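Local structure of 3',5'-cyclic-nucleotide phosphodiesterase 1 (Saccharomyces cerevisiae, 4OJV) at residues E34-G40 against I121-T127; I162-Q166 against K187-L191. The protein belongs to the class-II cyclic-nucleotide phosphodiesterases of the metallo-hydrolase/oxidoreductase clan, whose fold of two main sheets flanked by helices here holds two zinc ions. All coordinates share one frame; numbering follows the deposited sequence.

Interaction 1. Residues E34-G40 against I121-T127; sequences ELIAVDG and ITDYYIT
Neighbouring parallel strands in the larger sheet of this metallo-beta-lactamase-like fold meet where Leu35-Val38 runs beside Ile121-Tyr125, and together they lead to the zinc site. Main-chain hydrogen bonds join them, among them Ala37 N to Asp123 O (2.9 Å) and Tyr125 N to Ala37 O (2.8 Å). Leu35 pairs with Ile121 but Ala37 with Tyr124, so 121-125 carries a beta bulge, one extra residue between these pairs. On one face of the sheet the methyl of Ala37 meets Tyr124 obliquely, CB lying 3.6 Å from CD2, while Leu35 CD1 reaches Ile121 CD1. On the other face Ile36 CG2, anti to its own backbone N (CG1 at chi1 -75°), abuts the rim of the Tyr125 ring at CD1 (3.6 Å).

Past the strand ends, a side chain takes over from the backbone. Asp39 grips Thr127 with both carboxylate oxygens, each met on its syn side. OD2 is also hydrogen-bonded to His133, a zinc ligand, and Gln21, making Asp39 a second-shell residue that probably helps orient the histidine. With its hydroxyl tucked between backbone N and carbonyl carbon (chi1 65°), Thr127 offers two donors: N lies 2.7 Å from Asp39 OD1, and OG1 2.8 Å from Asp39 OD2.

Interaction 2. Residues I162-Q166 against K187-L191; sequences IDVLQ and KLKCL
Leu188 drives its forked end into the flank of helix 159-169 between Ile162, Leu165 and Gln166, packing helix against the sheet's outermost strand within this chain, in the beta-alpha-beta unit formed by strand 153-157, this helix and strand 186-190. The short helical and strand segments run nearly antiparallel, at 154°, with axes 9.0 Å apart, so side chains fill the gap between the two backbones.

The two branches of Leu188 divide the work. CD2 turns to the apolar side, lying 3.9 Å from Leu165 CD1 and 4.0 Å from Ile162 CD1; the Leu165 side chain crosses that of Leu188 at a slant, whereas those of Ile162 and Leu188 slide past each other in opposite directions. CD1 meets Gln166 instead. That glutamine leaves the helix with CG anti to its backbone N (chi1 -168°) and bends at chi2, which brings the amide toward the leucine methyl, oxygen first, with Gln166 OE1 3.2 Å from Leu188 CD1. Its NE2 is occupied by Thr179 OG1, a bond that should steady the amide at this exposed margin.

Farther along strand 186-190, Lys189 and Cys190 meet Ile162: CG1 of Ile162 sits 3.6 Å from Lys189 O, and Cys190 SG rests 3.6 Å from Ile162 CB.

Both contacts build on the same mixed sheet, with strand 153-157 lying between the strand pair of interaction 1 and the strand of interaction 2, the outermost within this chain. The first is buried and joins neighbouring strands edge to edge, so main-chain hydrogen bonding dominates and a carboxylate extends it towards the metal centre. The second lies nearer the surface, layers a helix on the sheet, and depends on aliphatic packing, with one amide and one thiol at its margin. Their centres are 13 Å apart, yet they touch directly: Tyr125 CD2 packs 4.1 Å from Leu191 CD1. The helix of interaction 2 also borders the second subunit, through Val164, which packs on Ile174 of that chain.

Interaction 1. Residues E34-G40 against I121-T127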
loop_
_atom_site.group_PDB
_atom_site.type_symbol
_atom_site.label_atom_id
_atom_site.label_comp_id
_atom_site.label_asym_id
_atom_site.label_seq_id
_atom_site.Cartn_x
_atom_site.Cartn_y
_atom_site.Cartn_z
ATOM N N GLU A 34 4.022 0.407 -24.071
ATOM C CA GLU A 34 3.651 -0.832 -23.404
ATOM C C GLU A 34 4.712 -1.285 -22.417
ATOM O O GLU A 34 5.912 -1.177 -22.663
ATOM C CB GLU A 34 3.354 -1.931 -24.429
ATOM C CG GLU A 34 2.057 -1.722 -25.205
ATOM C CD GLU A 34 2.188 -0.772 -26.385
ATOM O OE1 GLU A 34 3.322 -0.441 -26.783
ATOM O OE2 GLU A 34 1.139 -0.362 -26.933
ATOM N N LEU A 35 4.235 -1.798 -21.284
ATOM C CA LEU A 35 5.072 -2.231 -20.177
ATOM C C LEU A 35 4.501 -3.508 -19.574
ATOM O O LEU A 35 3.274 -3.692 -19.558
ATOM C CB LEU A 35 5.102 -1.156 -19.084
ATOM C CG LEU A 35 5.685 0.203 -19.465
ATOM C CD1 LEU A 35 5.383 1.259 -18.412
ATOM C CD2 LEU A 35 7.185 0.084 -19.708
ATOM N N ILE A 36 5.382 -4.376 -19.079
ATOM C CA ILE A 36 5.002 -5.547 -18.293
ATOM C C ILE A 36 5.307 -5.263 -16.827
ATOM O O ILE A 36 6.334 -4.659 -16.521
ATOM C CB ILE A 36 5.801 -6.810 -18.733
ATOM C CG1 ILE A 36 5.270 -7.347 -20.073
ATOM C CG2 ILE A 36 5.812 -7.870 -17.628
ATOM C CD1 ILE A 36 6.140 -8.437 -20.654
ATOM N N ALA A 37 4.443 -5.701 -15.917
ATOM C CA ALA A 37 4.756 -5.693 -14.489
ATOM C C ALA A 37 4.940 -7.124 -13.991
ATOM O O ALA A 37 4.152 -8.014 -14.333
ATOM C CB ALA A 37 3.648 -5.006 -13.704
ATOM N N VAL A 38 5.976 -7.349 -13.186
ATOM C CA VAL A 38 6.077 -8.567 -12.398
ATOM C C VAL A 38 5.719 -8.203 -10.979
ATOM O O VAL A 38 6.358 -7.347 -10.356
ATOM C CB VAL A 38 7.461 -9.239 -12.469
ATOM C CG1 VAL A 38 7.419 -10.565 -11.717
ATOM C CG2 VAL A 38 7.884 -9.446 -13.918
ATOM N N ASP A 39 4.683 -8.875 -10.484
ATOM C CA ASP A 39 4.040 -8.527 -9.230
ATOM C C ASP A 39 3.384 -7.149 -9.256
ATOM O O ASP A 39 3.425 -6.432 -10.270
ATOM C CB ASP A 39 4.929 -8.809 -8.017
ATOM C CG ASP A 39 4.890 -10.277 -7.624
ATOM O OD1 ASP A 39 3.886 -10.942 -7.995
ATOM O OD2 ASP A 39 5.822 -10.754 -6.950
ATOM N N GLY A 40 2.751 -6.797 -8.149
ATOM C CA GLY A 40 1.786 -5.717 -8.144
ATOM C C GLY A 40 1.695 -5.030 -6.808
ATOM O O GLY A 40 0.623 -4.557 -6.423
ATOM N N ILE A 121 0.903 -0.124 -18.794
ATOM C CA ILE A 121 1.071 -1.436 -18.165
ATOM C C ILE A 121 -0.037 -2.403 -18.664
ATOM O O ILE A 121 -1.192 -2.300 -18.235
ATOM C CB ILE A 121 1.128 -1.313 -16.639
ATOM C CG1 ILE A 121 2.402 -0.603 -16.197
ATOM C CG2 ILE A 121 1.131 -2.691 -15.997
ATOM C CD1 ILE A 121 2.416 0.890 -16.315
ATOM N N THR A 122 0.316 -3.270 -19.617
ATOM C CA THR A 122 -0.637 -4.145 -20.323
ATOM C C THR A 122 -0.922 -5.438 -19.552
ATOM O O THR A 122 -2.040 -5.977 -19.576
ATOM C CB THR A 122 -0.125 -4.536 -21.738
ATOM O OG1 THR A 122 1.141 -5.230 -21.664
ATOM C CG2 THR A 122 -0.006 -3.321 -22.655
ATOM N N ASP A 123 0.103 -5.929 -18.870
ATOM C CA ASP A 123 0.121 -7.290 -18.369
ATOM C C ASP A 123 0.877 -7.313 -17.051
ATOM O O ASP A 123 1.971 -6.755 -16.945
ATOM C CB ASP A 123 0.852 -8.237 -19.346
ATOM C CG ASP A 123 0.150 -8.400 -20.698
ATOM O OD1 ASP A 123 -0.874 -9.097 -20.786
ATOM O OD2 ASP A 123 0.697 -7.888 -21.685
ATOM N N TYR A 124 0.297 -7.979 -16.058
ATOM C CA TYR A 124 0.974 -8.292 -14.804
ATOM C C TYR A 124 1.224 -9.789 -14.747
ATOM O O TYR A 124 0.330 -10.574 -15.096
ATOM C CB TYR A 124 0.095 -7.946 -13.608
ATOM C CG TYR A 124 -0.197 -6.490 -13.352
ATOM C CD1 TYR A 124 -1.162 -5.809 -14.087
ATOM C CD2 TYR A 124 0.456 -5.808 -12.330
ATOM C CE1 TYR A 124 -1.451 -4.477 -13.824
ATOM C CE2 TYR A 124 0.168 -4.478 -12.055
ATOM C CZ TYR A 124 -0.785 -3.826 -12.808
ATOM O OH TYR A 124 -1.110 -2.515 -12.538
ATOM N N TYR A 125 2.410 -10.176 -14.278
ATOM C CA TYR A 125 2.723 -11.570 -13.987
ATOM C C TYR A 125 2.900 -11.660 -12.485
ATOM O O TYR A 125 3.889 -11.176 -11.937
ATOM C CB TYR A 125 3.976 -12.008 -14.763
ATOM C CG TYR A 125 3.711 -12.030 -16.248
ATOM C CD1 TYR A 125 3.900 -10.888 -17.022
ATOM C CD2 TYR A 125 3.208 -13.171 -16.871
ATOM C CE1 TYR A 125 3.627 -10.894 -18.383
ATOM C CE2 TYR A 125 2.924 -13.183 -18.222
ATOM C CZ TYR A 125 3.129 -12.042 -18.967
ATOM O OH TYR A 125 2.856 -12.041 -20.318
ATOM N N ILE A 126 1.917 -12.248 -11.816
ATOM C CA ILE A 126 1.872 -12.255 -10.357
ATOM C C ILE A 126 2.456 -13.563 -9.846
ATOM O O ILE A 126 2.138 -14.637 -10.369
ATOM C CB ILE A 126 0.420 -12.046 -9.847
ATOM C CG1 ILE A 126 -0.173 -10.740 -10.411
ATOM C CG2 ILE A 126 0.365 -12.068 -8.319
ATOM C CD1 ILE A 126 0.575 -9.467 -10.048
ATOM N N THR A 127 3.324 -13.463 -8.841
ATOM C CA THR A 127 4.017 -14.650 -8.335
ATOM C C THR A 127 3.198 -15.417 -7.300
ATOM O O THR A 127 3.222 -16.641 -7.246
ATOM C CB THR A 127 5.397 -14.289 -7.746
ATOM O OG1 THR A 127 5.226 -13.457 -6.583
ATOM C CG2 THR A 127 6.287 -13.614 -8.800
#

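Interaction 2. Residues I162-Q166 against K187-L191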
loop_
_atom_site.group_PDB
_atom_site.type_symbol
_atom_site.label_atom_id
_atom_site.label_comp_id
_atom_site.label_asym_id
_atom_site.label_seq_id
_atom_site.Cartn_x
_atom_site.Cartn_y
_atom_site.Cartn_z
ATOM N N ILE A 162 -4.217 -17.249 -9.461
ATOM C CA ILE A 162 -5.412 -16.746 -10.123
ATOM C C ILE A 162 -6.693 -17.118 -9.377
ATOM O O ILE A 162 -7.587 -16.290 -9.211
ATOM C CB ILE A 162 -5.462 -17.188 -11.604
ATOM C CG1 ILE A 162 -4.293 -16.564 -12.385
ATOM C CG2 ILE A 162 -6.813 -16.854 -12.230
ATOM C CD1 ILE A 162 -4.294 -15.044 -12.448
ATOM N N ASP A 163 -6.759 -18.361 -8.901
ATOM C CA ASP A 163 -7.953 -18.825 -8.191
ATOM C C ASP A 163 -8.182 -17.996 -6.924
ATOM O O ASP A 163 -9.318 -17.668 -6.578
ATOM C CB ASP A 163 -7.844 -20.316 -7.855
ATOM C CG ASP A 163 -7.864 -21.213 -9.092
ATOM O OD1 ASP A 163 -8.244 -20.752 -10.188
ATOM O OD2 ASP A 163 -7.503 -22.399 -8.946
ATOM N N VAL A 164 -7.094 -17.646 -6.242
ATOM C CA VAL A 164 -7.188 -16.842 -5.034
ATOM C C VAL A 164 -7.619 -15.414 -5.355
ATOM O O VAL A 164 -8.446 -14.840 -4.652
ATOM C CB VAL A 164 -5.860 -16.871 -4.258
ATOM C CG1 VAL A 164 -5.848 -15.851 -3.129
ATOM C CG2 VAL A 164 -5.637 -18.270 -3.708
ATOM N N LEU A 165 -7.081 -14.830 -6.424
ATOM C CA LEU A 165 -7.497 -13.477 -6.800
ATOM C C LEU A 165 -8.997 -13.436 -7.125
ATOM O O LEU A 165 -9.704 -12.492 -6.743
ATOM C CB LEU A 165 -6.663 -12.948 -7.972
ATOM C CG LEU A 165 -5.173 -12.749 -7.684
ATOM C CD1 LEU A 165 -4.480 -12.204 -8.923
ATOM C CD2 LEU A 165 -4.910 -11.855 -6.479
ATOM N N GLN A 166 -9.486 -14.468 -7.816
ATOM C CA GLN A 166 -10.887 -14.505 -8.197
ATOM C C GLN A 166 -11.783 -14.627 -6.963
ATOM O O GLN A 166 -12.784 -13.924 -6.847
ATOM C CB GLN A 166 -11.146 -15.649 -9.179
ATOM C CG GLN A 166 -12.511 -15.595 -9.852
ATOM C CD GLN A 166 -12.531 -14.603 -10.995
ATOM O OE1 GLN A 166 -11.878 -14.806 -12.012
ATOM N NE2 GLN A 166 -13.278 -13.518 -10.831
ATOM N N LYS A 187 -8.794 -8.504 -16.878
ATOM C CA LYS A 187 -8.965 -9.943 -17.055
ATOM C C LYS A 187 -7.982 -10.725 -16.207
ATOM O O LYS A 187 -6.855 -10.280 -16.007
ATOM C CB LYS A 187 -8.736 -10.327 -18.518
ATOM C CG LYS A 187 -9.814 -9.850 -19.475
ATOM C CD LYS A 187 -9.535 -10.383 -20.873
ATOM C CE LYS A 187 -10.474 -9.786 -21.908
ATOM N NZ LYS A 187 -10.132 -8.369 -22.217
ATOM N N LEU A 188 -8.409 -11.884 -15.716
ATOM C CA LEU A 188 -7.538 -12.855 -15.045
ATOM C C LEU A 188 -7.301 -14.033 -15.974
ATOM O O LEU A 188 -8.268 -14.611 -16.492
ATOM C CB LEU A 188 -8.191 -13.370 -13.759
ATOM C CG LEU A 188 -8.343 -12.410 -12.580
ATOM C CD1 LEU A 188 -9.258 -12.986 -11.515
ATOM C CD2 LEU A 188 -6.986 -12.124 -11.963
ATOM N N LYS A 189 -6.038 -14.399 -16.189
ATOM C CA LYS A 189 -5.711 -15.513 -17.073
ATOM C C LYS A 189 -4.666 -16.425 -16.451
ATOM O O LYS A 189 -3.673 -15.971 -15.872
ATOM C CB LYS A 189 -5.240 -14.997 -18.431
ATOM C CG LYS A 189 -6.345 -14.359 -19.254
ATOM C CD LYS A 189 -5.883 -14.042 -20.663
ATOM C CE LYS A 189 -6.923 -13.217 -21.403
ATOM N NZ LYS A 189 -6.542 -13.017 -22.826
ATOM N N CYS A 190 -4.895 -17.727 -16.562
ATOM C CA CYS A 190 -3.965 -18.713 -16.029
ATOM C C CYS A 190 -2.862 -19.061 -17.013
ATOM O O CYS A 190 -3.046 -19.011 -18.235
ATOM C CB CYS A 190 -4.697 -19.988 -15.606
ATOM S SG CYS A 190 -5.449 -19.929 -13.962
ATOM N N LEU A 191 -1.712 -19.412 -16.447
ATOM C CA LEU A 191 -0.582 -19.956 -17.173
ATOM C C LEU A 191 -0.391 -21.403 -16.742
ATOM O O LEU A 191 -0.724 -21.776 -15.616
ATOM C CB LEU A 191 0.686 -19.172 -16.840
ATOM C CG LEU A 191 0.736 -17.709 -17.270
ATOM C CD1 LEU A 191 1.874 -17.002 -16.540
ATOM C CD2 LEU A 191 0.890 -17.580 -18.779
#